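Local coordinates for trwC protein (Escherichia coli, PDB 1OMH) that acts as a conjugative relaxase, its N-terminal domain, the part in this structure, recognising and processing the origin-of-transfer DNA of a plasmid in bacterial conjugation, at residues B[48-52]-B[53-57]. Residues are numbered along the deposited sequence; the frame is centred on the assembly and turned at random.
Sequences GEVDS and KRFRE
D51 grips the start of helix 52-60 with two oxygens at once. Its carboxylate accepts the backbone N-H of R54, OD2 to N 2.8 Å with an N-H...O angle of 157°; the amide meets OD2 on the anti side and 30° out of the carboxylate plane. CG of D51 stands anti to the backbone N (chi1 174°) and beside the carbonyl carbon, which carries the carboxylate toward the first turn, alongside K53, whose CB is 3.3 Å from OD2. The carbonyl oxygen of D51 takes the amide of F55, O to N 2.9 Å, and the next bond of the helix runs from R56 N to S52 O at 3.0 Å. The negative charge of D51, close to the positive end of the helix dipole, is probably favourable there.

Further along the turn, R54 bends at chi2 and brings NE to E57 OE1 at 3.3 Å, a salt bridge whose hydrogen bond is weak; R54 NH2 is hydrogen-bonded to the carbonyl oxygen of I63.

The apolar contact lies on the buried side, where V50 CG1 packs against F55 CB at 3.9 Å. Both residues also touch strand 34-37, V50 through S34 and W36 and F55 through W36, and the F55 ring makes an edge-to-face contact with F148. The F55 side chain lies about 8 Å from that of H163, a residue that binds zinc or copper in metal-bound TrwC. An aspartate N-cap thus starts a helix that packs, through F55, against W36 and F148, near the histidines that bind metal in this relaxase domain, which is metal-free here.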
loop_
_atom_site.group_PDB
_atom_site.type_symbol
_atom_site.label_atom_id
_atom_site.label_comp_id
_atom_site.label_asym_id
_atom_site.label_seq_id
_atom_site.Cartn_x
_atom_site.Cartn_y
_atom_site.Cartn_z
ATOM N N GLY B 48 -10.520 -15.407 -1.313
ATOM C CA GLY B 48 -9.321 -16.064 -1.803
ATOM C C GLY B 48 -8.622 -15.244 -2.872
ATOM O O GLY B 48 -8.755 -14.020 -2.913
ATOM N N GLU B 49 -7.876 -15.915 -3.742
ATOM C CA GLU B 49 -7.149 -15.236 -4.805
ATOM C C GLU B 49 -8.044 -14.317 -5.630
ATOM O O GLU B 49 -9.226 -14.592 -5.843
ATOM C CB GLU B 49 -6.466 -16.254 -5.731
ATOM C CG GLU B 49 -5.616 -15.608 -6.823
ATOM C CD GLU B 49 -4.925 -16.619 -7.722
ATOM O OE1 GLU B 49 -5.622 -17.346 -8.465
ATOM O OE2 GLU B 49 -3.680 -16.685 -7.686
ATOM N N VAL B 50 -7.462 -13.223 -6.104
ATOM C CA VAL B 50 -8.193 -12.260 -6.911
ATOM C C VAL B 50 -8.278 -12.708 -8.367
ATOM O O VAL B 50 -7.296 -13.179 -8.938
ATOM C CB VAL B 50 -7.513 -10.869 -6.870
ATOM C CG1 VAL B 50 -8.168 -9.933 -7.873
ATOM C CG2 VAL B 50 -7.599 -10.287 -5.471
ATOM N N ASP B 51 -9.461 -12.580 -8.956
ATOM C CA ASP B 51 -9.636 -12.926 -10.358
ATOM C C ASP B 51 -9.442 -11.610 -11.092
ATOM O O ASP B 51 -10.243 -10.684 -10.944
ATOM C CB ASP B 51 -11.038 -13.461 -10.630
ATOM C CG ASP B 51 -11.289 -13.685 -12.108
ATOM O OD1 ASP B 51 -10.681 -14.614 -12.681
ATOM O OD2 ASP B 51 -12.082 -12.923 -12.702
ATOM N N SER B 52 -8.373 -11.523 -11.873
ATOM C CA SER B 52 -8.060 -10.302 -12.600
ATOM C C SER B 52 -9.202 -9.782 -13.459
ATOM O O SER B 52 -9.365 -8.575 -13.603
ATOM C CB SER B 52 -6.828 -10.514 -13.482
ATOM O OG SER B 52 -7.093 -11.470 -14.491
ATOM N N LYS B 53 -9.991 -10.685 -14.034
ATOM C CA LYS B 53 -11.092 -10.251 -14.880
ATOM C C LYS B 53 -12.157 -9.541 -14.058
ATOM O O LYS B 53 -12.588 -8.444 -14.412
ATOM C CB LYS B 53 -11.718 -11.436 -15.627
ATOM C CG LYS B 53 -12.653 -10.991 -16.748
ATOM C CD LYS B 53 -13.332 -12.162 -17.449
ATOM C CE LYS B 53 -14.258 -11.657 -18.549
ATOM N NZ LYS B 53 -14.996 -12.757 -19.228
ATOM N N ARG B 54 -12.585 -10.163 -12.966
ATOM C CA ARG B 54 -13.602 -9.549 -12.125
ATOM C C ARG B 54 -13.048 -8.231 -11.582
ATOM O O ARG B 54 -13.766 -7.234 -11.489
ATOM C CB ARG B 54 -13.983 -10.487 -10.974
ATOM C CG ARG B 54 -15.269 -10.096 -10.238
ATOM C CD ARG B 54 -16.488 -10.180 -11.153
ATOM N NE ARG B 54 -17.698 -9.641 -10.533
ATOM C CZ ARG B 54 -18.354 -10.220 -9.530
ATOM N NH1 ARG B 54 -17.926 -11.367 -9.020
ATOM N NH2 ARG B 54 -19.446 -9.650 -9.038
ATOM N N PHE B 55 -11.758 -8.225 -11.254
ATOM C CA PHE B 55 -11.116 -7.030 -10.720
ATOM C C PHE B 55 -11.166 -5.845 -11.679
ATOM O O PHE B 55 -11.498 -4.735 -11.264
ATOM C CB PHE B 55 -9.662 -7.330 -10.341
ATOM C CG PHE B 55 -8.962 -6.186 -9.656
ATOM C CD1 PHE B 55 -7.855 -5.580 -10.241
ATOM C CD2 PHE B 55 -9.403 -5.721 -8.420
ATOM C CE1 PHE B 55 -7.191 -4.524 -9.605
ATOM C CE2 PHE B 55 -8.747 -4.666 -7.775
ATOM C CZ PHE B 55 -7.643 -4.070 -8.369
ATOM N N ARG B 56 -10.839 -6.065 -12.953
ATOM C CA ARG B 56 -10.859 -4.977 -13.934
ATOM C C ARG B 56 -12.254 -4.374 -14.107
ATOM O O ARG B 56 -12.401 -3.158 -14.205
ATOM C CB ARG B 56 -10.340 -5.448 -15.303
ATOM C CG ARG B 56 -8.824 -5.341 -15.489
ATOM C CD ARG B 56 -8.391 -5.861 -16.866
ATOM N NE ARG B 56 -6.944 -5.808 -17.065
ATOM C CZ ARG B 56 -6.251 -4.701 -17.318
ATOM N NH1 ARG B 56 -4.936 -4.764 -17.483
ATOM N NH2 ARG B 56 -6.870 -3.529 -17.412
ATOM N N GLU B 57 -13.279 -5.215 -14.151
ATOM C CA GLU B 57 -14.622 -4.687 -14.317
ATOM C C GLU B 57 -15.048 -3.906 -13.080
ATOM O O GLU B 57 -15.603 -2.812 -13.199
ATOM C CB GLU B 57 -15.621 -5.803 -14.620
ATOM C CG GLU B 57 -15.639 -6.936 -13.633
ATOM C CD GLU B 57 -16.772 -7.904 -13.912
ATOM O OE1 GLU B 57 -17.820 -7.807 -13.231
ATOM O OE2 GLU B 57 -16.618 -8.748 -14.825
#